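Long-range contact in winged BEAN albumin 1 (Psophocarpus tetragonolobus, PDB 1WBA), which serves as a 2S storage albumin of the seed and belongs to the Kunitz-type (leguminous) protease inhibitor family: residues N52-K64 against M76-K88. Residues are numbered along the deposited sequence; the frame is centred on the assembly and turned at random.
Sequences NIMYATSISSEDK and MRLKINFATDPHK
Ser-58 with Asn-81 and Ser-60 with Lys-79 are the hydrogen-bonded pairs of an antiparallel two-strand contact, each joined by two backbone bonds. Single bonds extend the pairing at both ends, Ala-83 N to Ala-56 O (2.9 Å) and Glu-62 N to Arg-77 O (2.9 Å). Between the two doubly bonded pairs, Ile-59 and Ile-80 form a non-hydrogen-bonded pair and point to one face; Ile-59 CG2 meets Leu-78 CD1 (3.9 Å), and Ile-80 CG2 lies against Thr-57 CB.

A salt bridge closes one end. Glu-62 and Arg-77 run side by side, and Arg-77 NE donates to the syn side of Glu-62 OE1 (2.9 Å), which lies close to the guanidinium plane; NE sits 20° out of the carboxylate plane. A water links Glu-62 OE2 to Arg-77 NH2.

At the other end three rings cluster. Tyr-55, its CG set beside the backbone N (chi1 -66°), turns a ring edge to the face of Phe-82 in an offset edge-to-face pair, planes 82° apart, but Tyr-55 CB does the close touching, 3.6 Å from Phe-82 CD1. In a second offset edge-to-face pair the edge of His-87 is directed to the Tyr-55 face, His-87 CD2 lying 3.7 Å from Tyr-55 CE2, and one water joins Tyr-55 OH to His-87 NE2. Pro-86, after a cis peptide, brings CD to 3.7 Å from Tyr-55 CE1.

Within this Kunitz-type beta-trefoil, strand 56-61 pairs on its other edge with strand 17-23. Leu-78 and Ile-80 pack on strand 116-122, while Phe-82 and His-87 touch strand 30-33.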
ATOM      1  N   ASN A  52       1.980  -3.261 -16.676  1.00 16.82           N
ATOM      2  CA  ASN A  52       3.336  -3.686 -16.327  1.00 17.30           C
ATOM      3  C   ASN A  52       4.220  -2.676 -15.605  1.00 16.25           C
ATOM      4  O   ASN A  52       5.447  -2.733 -15.717  1.00 15.67           O
ATOM      5  CB  ASN A  52       4.067  -4.230 -17.556  1.00 22.14           C
ATOM      6  CG  ASN A  52       3.305  -5.343 -18.231  1.00 29.11           C
ATOM      7  OD1 ASN A  52       2.949  -6.340 -17.598  1.00 32.53           O
ATOM      8  ND2 ASN A  52       2.990  -5.157 -19.508  1.00 35.33           N
ATOM      9  N   ILE A  53       3.614  -1.766 -14.851  1.00 10.98           N
ATOM     10  CA  ILE A  53       4.393  -0.799 -14.076  1.00 12.06           C
ATOM     11  C   ILE A  53       4.468  -1.351 -12.651  1.00 10.70           C
ATOM     12  O   ILE A  53       3.519  -1.961 -12.175  1.00 10.19           O
ATOM     13  CB  ILE A  53       3.710   0.600 -13.989  1.00 13.31           C
ATOM     14  CG1 ILE A  53       3.706   1.308 -15.343  1.00 14.41           C
ATOM     15  CG2 ILE A  53       4.420   1.467 -12.967  1.00 11.00           C
ATOM     16  CD1 ILE A  53       5.060   1.651 -15.838  1.00 18.05           C
ATOM     17  N   MET A  54       5.604  -1.177 -11.990  1.00 12.46           N
ATOM     18  CA  MET A  54       5.747  -1.627 -10.611  1.00 14.22           C
ATOM     19  C   MET A  54       6.647  -0.668  -9.873  1.00 13.57           C
ATOM     20  O   MET A  54       7.874  -0.822  -9.865  1.00 13.42           O
ATOM     21  CB  MET A  54       6.246  -3.079 -10.501  1.00 17.64           C
ATOM     22  CG  MET A  54       7.229  -3.552 -11.544  1.00 24.84           C
ATOM     23  SD  MET A  54       7.563  -5.326 -11.339  1.00 31.36           S
ATOM     24  CE  MET A  54       6.154  -6.082 -12.162  1.00 27.31           C
ATOM     25  N   TYR A  55       6.032   0.355  -9.285  1.00 10.16           N
ATOM     26  CA  TYR A  55       6.778   1.373  -8.553  1.00  8.51           C
ATOM     27  C   TYR A  55       7.309   0.875  -7.197  1.00 10.51           C
ATOM     28  O   TYR A  55       6.616   0.139  -6.465  1.00  9.87           O
ATOM     29  CB  TYR A  55       5.910   2.616  -8.327  1.00  6.09           C
ATOM     30  CG  TYR A  55       5.525   3.396  -9.580  1.00  9.58           C
ATOM     31  CD1 TYR A  55       6.448   3.616 -10.611  1.00  9.49           C
ATOM     32  CD2 TYR A  55       4.248   3.955  -9.713  1.00  8.04           C
ATOM     33  CE1 TYR A  55       6.108   4.385 -11.733  1.00 11.18           C
ATOM     34  CE2 TYR A  55       3.899   4.723 -10.830  1.00  8.25           C
ATOM     35  CZ  TYR A  55       4.831   4.929 -11.835  1.00 10.51           C
ATOM     36  OH  TYR A  55       4.491   5.681 -12.935  1.00  8.42           O
ATOM     37  N   ALA A  56       8.524   1.302  -6.858  1.00  7.23           N
ATOM     38  CA  ALA A  56       9.145   0.931  -5.594  1.00  9.09           C
ATOM     39  C   ALA A  56       8.635   1.894  -4.532  1.00  8.22           C
ATOM     40  O   ALA A  56       8.335   3.054  -4.827  1.00 10.49           O
ATOM     41  CB  ALA A  56      10.652   1.034  -5.700  1.00  6.47           C
ATOM     42  N   THR A  57       8.559   1.415  -3.296  1.00  7.07           N
ATOM     43  CA  THR A  57       8.096   2.208  -2.173  1.00  7.01           C
ATOM     44  C   THR A  57       9.017   2.057  -0.957  1.00  8.02           C
ATOM     45  O   THR A  57       9.631   0.999  -0.755  1.00  8.78           O
ATOM     46  CB  THR A  57       6.692   1.732  -1.695  1.00  7.52           C
ATOM     47  OG1 THR A  57       6.688   0.301  -1.587  1.00  9.57           O
ATOM     48  CG2 THR A  57       5.600   2.146  -2.665  1.00  5.87           C
ATOM     49  N   SER A  58       9.166   3.128  -0.187  1.00  7.19           N
ATOM     50  CA  SER A  58       9.919   3.048   1.067  1.00  8.51           C
ATOM     51  C   SER A  58       8.856   2.677   2.092  1.00  7.86           C
ATOM     52  O   SER A  58       7.706   3.167   2.018  1.00  7.88           O
ATOM     53  CB  SER A  58      10.508   4.396   1.457  1.00  8.71           C
ATOM     54  OG  SER A  58      11.356   4.852   0.431  1.00 17.08           O
ATOM     55  N   ILE A  59       9.222   1.801   3.019  1.00  6.56           N
ATOM     56  CA  ILE A  59       8.315   1.355   4.067  1.00  7.14           C
ATOM     57  C   ILE A  59       9.001   1.735   5.383  1.00  7.85           C
ATOM     58  O   ILE A  59      10.111   1.272   5.673  1.00  9.31           O
ATOM     59  CB  ILE A  59       8.064  -0.170   3.955  1.00  7.70           C
ATOM     60  CG1 ILE A  59       7.496  -0.485   2.564  1.00  7.10           C
ATOM     61  CG2 ILE A  59       7.112  -0.627   5.052  1.00  8.98           C
ATOM     62  CD1 ILE A  59       7.298  -1.926   2.280  1.00  9.82           C
ATOM     63  N   SER A  60       8.368   2.634   6.132  1.00  8.27           N
ATOM     64  CA  SER A  60       8.932   3.157   7.379  1.00  9.24           C
ATOM     65  C   SER A  60       7.994   3.086   8.564  1.00  7.10           C
ATOM     66  O   SER A  60       6.778   3.165   8.409  1.00  7.15           O
ATOM     67  CB  SER A  60       9.298   4.637   7.183  1.00  8.75           C
ATOM     68  OG  SER A  60      10.076   4.814   6.012  1.00 15.44           O
ATOM     69  N   SER A  61       8.561   2.979   9.762  1.00  6.43           N
ATOM     70  CA  SER A  61       7.733   2.974  10.943  1.00  6.31           C
ATOM     71  C   SER A  61       7.127   4.383  11.044  1.00  8.02           C
ATOM     72  O   SER A  61       7.772   5.392  10.722  1.00  7.31           O
ATOM     73  CB  SER A  61       8.557   2.652  12.199  1.00  5.82           C
ATOM     74  OG  SER A  61       9.668   3.512  12.320  1.00  9.24           O
ATOM     75  N   GLU A  62       5.856   4.434  11.409  1.00  8.75           N
ATOM     76  CA  GLU A  62       5.161   5.694  11.564  1.00  9.30           C
ATOM     77  C   GLU A  62       5.807   6.474  12.716  1.00  7.84           C
ATOM     78  O   GLU A  62       5.999   7.677  12.629  1.00 11.22           O
ATOM     79  CB  GLU A  62       3.678   5.416  11.834  1.00  9.56           C
ATOM     80  CG  GLU A  62       2.918   6.605  12.346  1.00 14.43           C
ATOM     81  CD  GLU A  62       1.462   6.327  12.543  1.00 13.75           C
ATOM     82  OE1 GLU A  62       1.097   5.587  13.468  1.00 13.94           O
ATOM     83  OE2 GLU A  62       0.674   6.867  11.759  1.00 20.64           O
ATOM     84  N   ASP A  63       6.156   5.774  13.785  1.00  8.24           N
ATOM     85  CA  ASP A  63       6.800   6.386  14.945  1.00 10.52           C
ATOM     86  C   ASP A  63       8.261   6.664  14.610  1.00 11.65           C
ATOM     87  O   ASP A  63       9.011   5.735  14.328  1.00 13.04           O
ATOM     88  CB  ASP A  63       6.730   5.413  16.134  1.00 12.13           C
ATOM     89  CG  ASP A  63       7.150   6.045  17.467  1.00 19.18           C
ATOM     90  OD1 ASP A  63       7.590   7.216  17.484  1.00 18.88           O
ATOM     91  OD2 ASP A  63       7.033   5.354  18.509  1.00 22.44           O
ATOM     92  N   LYS A  64       8.667   7.930  14.633  1.00 10.48           N
ATOM     93  CA  LYS A  64      10.057   8.261  14.347  1.00 13.18           C
ATOM     94  C   LYS A  64      10.985   8.507  15.564  1.00 12.30           C
ATOM     95  O   LYS A  64      12.170   8.803  15.386  1.00 10.97           O
ATOM     96  CB  LYS A  64      10.124   9.433  13.382  1.00 13.59           C
ATOM     97  CG  LYS A  64       9.639   9.073  11.995  1.00 18.67           C
ATOM     98  CD  LYS A  64       9.726  10.279  11.067  1.00 20.25           C
ATOM     99  N   MET A  76       2.901  -3.519  12.973  1.00  5.93           N
ATOM    100  CA  MET A  76       3.581  -2.280  13.334  1.00  6.77           C
ATOM    101  C   MET A  76       3.038  -1.183  12.417  1.00  5.93           C
ATOM    102  O   MET A  76       2.862  -1.436  11.222  1.00  7.34           O
ATOM    103  CB  MET A  76       5.080  -2.468  13.087  1.00  9.73           C
ATOM    104  CG  MET A  76       5.936  -1.174  13.077  1.00 14.87           C
ATOM    105  SD  MET A  76       7.661  -1.486  12.797  1.00 15.16           S
ATOM    106  CE  MET A  76       8.145  -2.155  14.309  1.00 16.32           C
ATOM    107  N   ARG A  77       2.690  -0.023  12.978  1.00  4.83           N
ATOM    108  CA  ARG A  77       2.164   1.080  12.177  1.00  5.79           C
ATOM    109  C   ARG A  77       3.219   1.654  11.249  1.00  5.48           C
ATOM    110  O   ARG A  77       4.319   2.012  11.697  1.00  5.68           O
ATOM    111  CB  ARG A  77       1.552   2.162  13.069  1.00  6.33           C
ATOM    112  CG  ARG A  77       0.398   1.632  13.916  1.00  8.47           C
ATOM    113  CD  ARG A  77      -0.176   2.718  14.813  1.00 10.98           C
ATOM    114  NE  ARG A  77      -1.034   3.667  14.101  1.00 12.40           N
ATOM    115  CZ  ARG A  77      -2.303   3.422  13.808  1.00 11.22           C
ATOM    116  NH1 ARG A  77      -2.839   2.266  14.153  1.00 14.14           N
ATOM    117  NH2 ARG A  77      -3.062   4.355  13.255  1.00 12.97           N
ATOM    118  N   LEU A  78       2.853   1.791   9.970  1.00  5.31           N
ATOM    119  CA  LEU A  78       3.761   2.250   8.927  1.00  4.45           C
ATOM    120  C   LEU A  78       3.278   3.399   8.091  1.00  5.94           C
ATOM    121  O   LEU A  78       2.076   3.632   7.951  1.00  6.13           O
ATOM    122  CB  LEU A  78       4.003   1.113   7.931  1.00  5.16           C
ATOM    123  CG  LEU A  78       4.262  -0.271   8.508  1.00  5.97           C
ATOM    124  CD1 LEU A  78       4.120  -1.277   7.390  1.00  9.41           C
ATOM    125  CD2 LEU A  78       5.645  -0.320   9.168  1.00  5.61           C
ATOM    126  N   LYS A  79       4.250   4.036   7.454  1.00  6.26           N
ATOM    127  CA  LYS A  79       4.031   5.111   6.509  1.00  7.86           C
ATOM    128  C   LYS A  79       4.657   4.529   5.240  1.00  8.13           C
ATOM    129  O   LYS A  79       5.743   3.933   5.296  1.00  8.09           O
ATOM    130  CB  LYS A  79       4.763   6.380   6.944  1.00 13.49           C
ATOM    131  CG  LYS A  79       4.693   7.506   5.918  1.00 23.09           C
ATOM    132  CD  LYS A  79       5.008   8.868   6.541  1.00 31.92           C
ATOM    133  CE  LYS A  79       3.782   9.462   7.269  1.00 37.17           C
ATOM    134  NZ  LYS A  79       3.281   8.670   8.451  1.00 41.21           N
ATOM    135  N   ILE A  80       3.949   4.628   4.114  1.00  6.49           N
ATOM    136  CA  ILE A  80       4.446   4.095   2.849  1.00  4.27           C
ATOM    137  C   ILE A  80       4.503   5.222   1.844  1.00  5.14           C
ATOM    138  O   ILE A  80       3.569   6.002   1.744  1.00  5.47           O
ATOM    139  CB  ILE A  80       3.535   2.952   2.322  1.00  5.78           C
ATOM    140  CG1 ILE A  80       3.533   1.787   3.325  1.00  7.28           C
ATOM    141  CG2 ILE A  80       4.029   2.450   0.972  1.00  3.74           C
ATOM    142  CD1 ILE A  80       2.624   0.625   2.969  1.00  7.36           C
ATOM    143  N   ASN A  81       5.614   5.346   1.137  1.00  5.29           N
ATOM    144  CA  ASN A  81       5.726   6.397   0.136  1.00  8.85           C
ATOM    145  C   ASN A  81       6.471   5.920  -1.098  1.00  8.33           C
ATOM    146  O   ASN A  81       7.299   5.014  -1.015  1.00  9.83           O
ATOM    147  CB  ASN A  81       6.379   7.653   0.727  1.00 11.04           C
ATOM    148  CG  ASN A  81       7.873   7.481   1.011  1.00 14.13           C
ATOM    149  OD1 ASN A  81       8.701   7.607   0.113  1.00 18.45           O
ATOM    150  ND2 ASN A  81       8.221   7.232   2.267  1.00 14.65           N
ATOM    151  N   PHE A  82       6.141   6.476  -2.262  1.00  9.09           N
ATOM    152  CA  PHE A  82       6.833   6.082  -3.489  1.00  8.43           C
ATOM    153  C   PHE A  82       8.286   6.550  -3.418  1.00  8.76           C
ATOM    154  O   PHE A  82       8.573   7.667  -3.001  1.00  8.99           O
ATOM    155  CB  PHE A  82       6.105   6.618  -4.721  1.00  7.27           C
ATOM    156  CG  PHE A  82       4.814   5.918  -4.990  1.00  6.23           C
ATOM    157  CD1 PHE A  82       4.814   4.633  -5.506  1.00  6.61           C
ATOM    158  CD2 PHE A  82       3.596   6.526  -4.680  1.00  5.12           C
ATOM    159  CE1 PHE A  82       3.619   3.939  -5.714  1.00  5.57           C
ATOM    160  CE2 PHE A  82       2.390   5.845  -4.881  1.00  4.67           C
ATOM    161  CZ  PHE A  82       2.399   4.548  -5.399  1.00  4.82           C
ATOM    162  N   ALA A  83       9.193   5.687  -3.838  1.00  9.87           N
ATOM    163  CA  ALA A  83      10.612   5.973  -3.736  1.00 13.58           C
ATOM    164  C   ALA A  83      11.259   6.508  -4.984  1.00 15.66           C
ATOM    165  O   ALA A  83      12.335   7.093  -4.931  1.00 19.56           O
ATOM    166  CB  ALA A  83      11.341   4.716  -3.270  1.00 14.68           C
ATOM    167  N   THR A  84      10.611   6.326  -6.114  1.00 16.24           N
ATOM    168  CA  THR A  84      11.194   6.781  -7.351  1.00 19.36           C
ATOM    169  C   THR A  84      10.321   7.744  -8.150  1.00 20.10           C
ATOM    170  O   THR A  84       9.157   8.014  -7.814  1.00 17.02           O
ATOM    171  CB  THR A  84      11.489   5.582  -8.252  1.00 18.19           C
ATOM    172  OG1 THR A  84      10.254   5.021  -8.707  1.00 20.37           O
ATOM    173  CG2 THR A  84      12.250   4.515  -7.476  1.00 20.56           C
ATOM    174  N   ASP A  85      10.919   8.299  -9.197  1.00 18.14           N
ATOM    175  CA  ASP A  85      10.195   9.175 -10.093  1.00 19.24           C
ATOM    176  C   ASP A  85       9.214   8.227 -10.767  1.00 17.55           C
ATOM    177  O   ASP A  85       9.501   7.032 -10.906  1.00 17.85           O
ATOM    178  CB  ASP A  85      11.144   9.771 -11.136  1.00 21.55           C
ATOM    179  CG  ASP A  85      12.171  10.712 -10.526  1.00 22.50           C
ATOM    180  OD1 ASP A  85      11.816  11.567  -9.687  1.00 23.79           O
ATOM    181  OD2 ASP A  85      13.348  10.601 -10.907  1.00 29.40           O
ATOM    182  N   PRO A  86       8.083   8.747 -11.267  1.00 15.68           N
ATOM    183  CA  PRO A  86       7.645  10.143 -11.263  1.00 15.37           C
ATOM    184  C   PRO A  86       6.968  10.646  -9.985  1.00 15.32           C
ATOM    185  O   PRO A  86       6.582  11.810  -9.910  1.00 16.21           O
ATOM    186  CB  PRO A  86       6.685  10.176 -12.442  1.00 13.83           C
ATOM    187  CG  PRO A  86       6.031   8.844 -12.351  1.00 15.88           C
ATOM    188  CD  PRO A  86       7.167   7.911 -12.061  1.00 13.17           C
ATOM    189  N   HIS A  87       6.851   9.796  -8.972  1.00 13.46           N
ATOM    190  CA  HIS A  87       6.168  10.185  -7.746  1.00 13.58           C
ATOM    191  C   HIS A  87       7.054  10.062  -6.529  1.00 14.17           C
ATOM    192  O   HIS A  87       6.593   9.695  -5.453  1.00 13.16           O
ATOM    193  CB  HIS A  87       4.921   9.323  -7.552  1.00 13.34           C
ATOM    194  CG  HIS A  87       4.052   9.250  -8.765  1.00 10.60           C
ATOM    195  ND1 HIS A  87       3.298  10.316  -9.208  1.00 14.50           N
ATOM    196  CD2 HIS A  87       3.867   8.261  -9.670  1.00  9.33           C
ATOM    197  CE1 HIS A  87       2.691   9.992 -10.335  1.00 11.94           C
ATOM    198  NE2 HIS A  87       3.022   8.744 -10.637  1.00 14.04           N
ATOM    199  N   LYS A  88       8.313  10.442  -6.685  1.00 14.78           N
ATOM    200  CA  LYS A  88       9.264  10.357  -5.604  1.00 15.13           C
ATOM    201  C   LYS A  88       8.798  11.141  -4.397  1.00 13.68           C
ATOM    202  O   LYS A  88       8.552  12.341  -4.463  1.00 12.13           O
ATOM    203  CB  LYS A  88      10.629  10.857  -6.074  1.00 19.10           C
ATOM    204  CG  LYS A  88      11.802  10.365  -5.239  1.00 25.34           C
ATOM    205  CD  LYS A  88      13.124  10.571  -5.984  1.00 31.78           C
ATOM    206  CE  LYS A  88      13.401  12.060  -6.223  1.00 37.39           C
ATOM    207  NZ  LYS A  88      14.589  12.345  -7.109  1.00 41.10           N
TER
HETATM  208  O   HOH W   1       2.364   7.073 -12.807  1.00  9.61           O
HETATM  209  O   HOH W   2       8.309   4.868  -6.857  1.00 13.58           O
HETATM  210  O   HOH W   3      10.181   2.299  -8.877  1.00 21.39           O
HETATM  211  O   HOH W   4       7.937   5.657   4.157  1.00 15.88           O
HETATM  212  O   HOH W   5      -1.900   6.864  12.730  1.00 22.32           O
HETATM  213  O   HOH W   6       5.396   2.864  14.140  1.00 11.88           O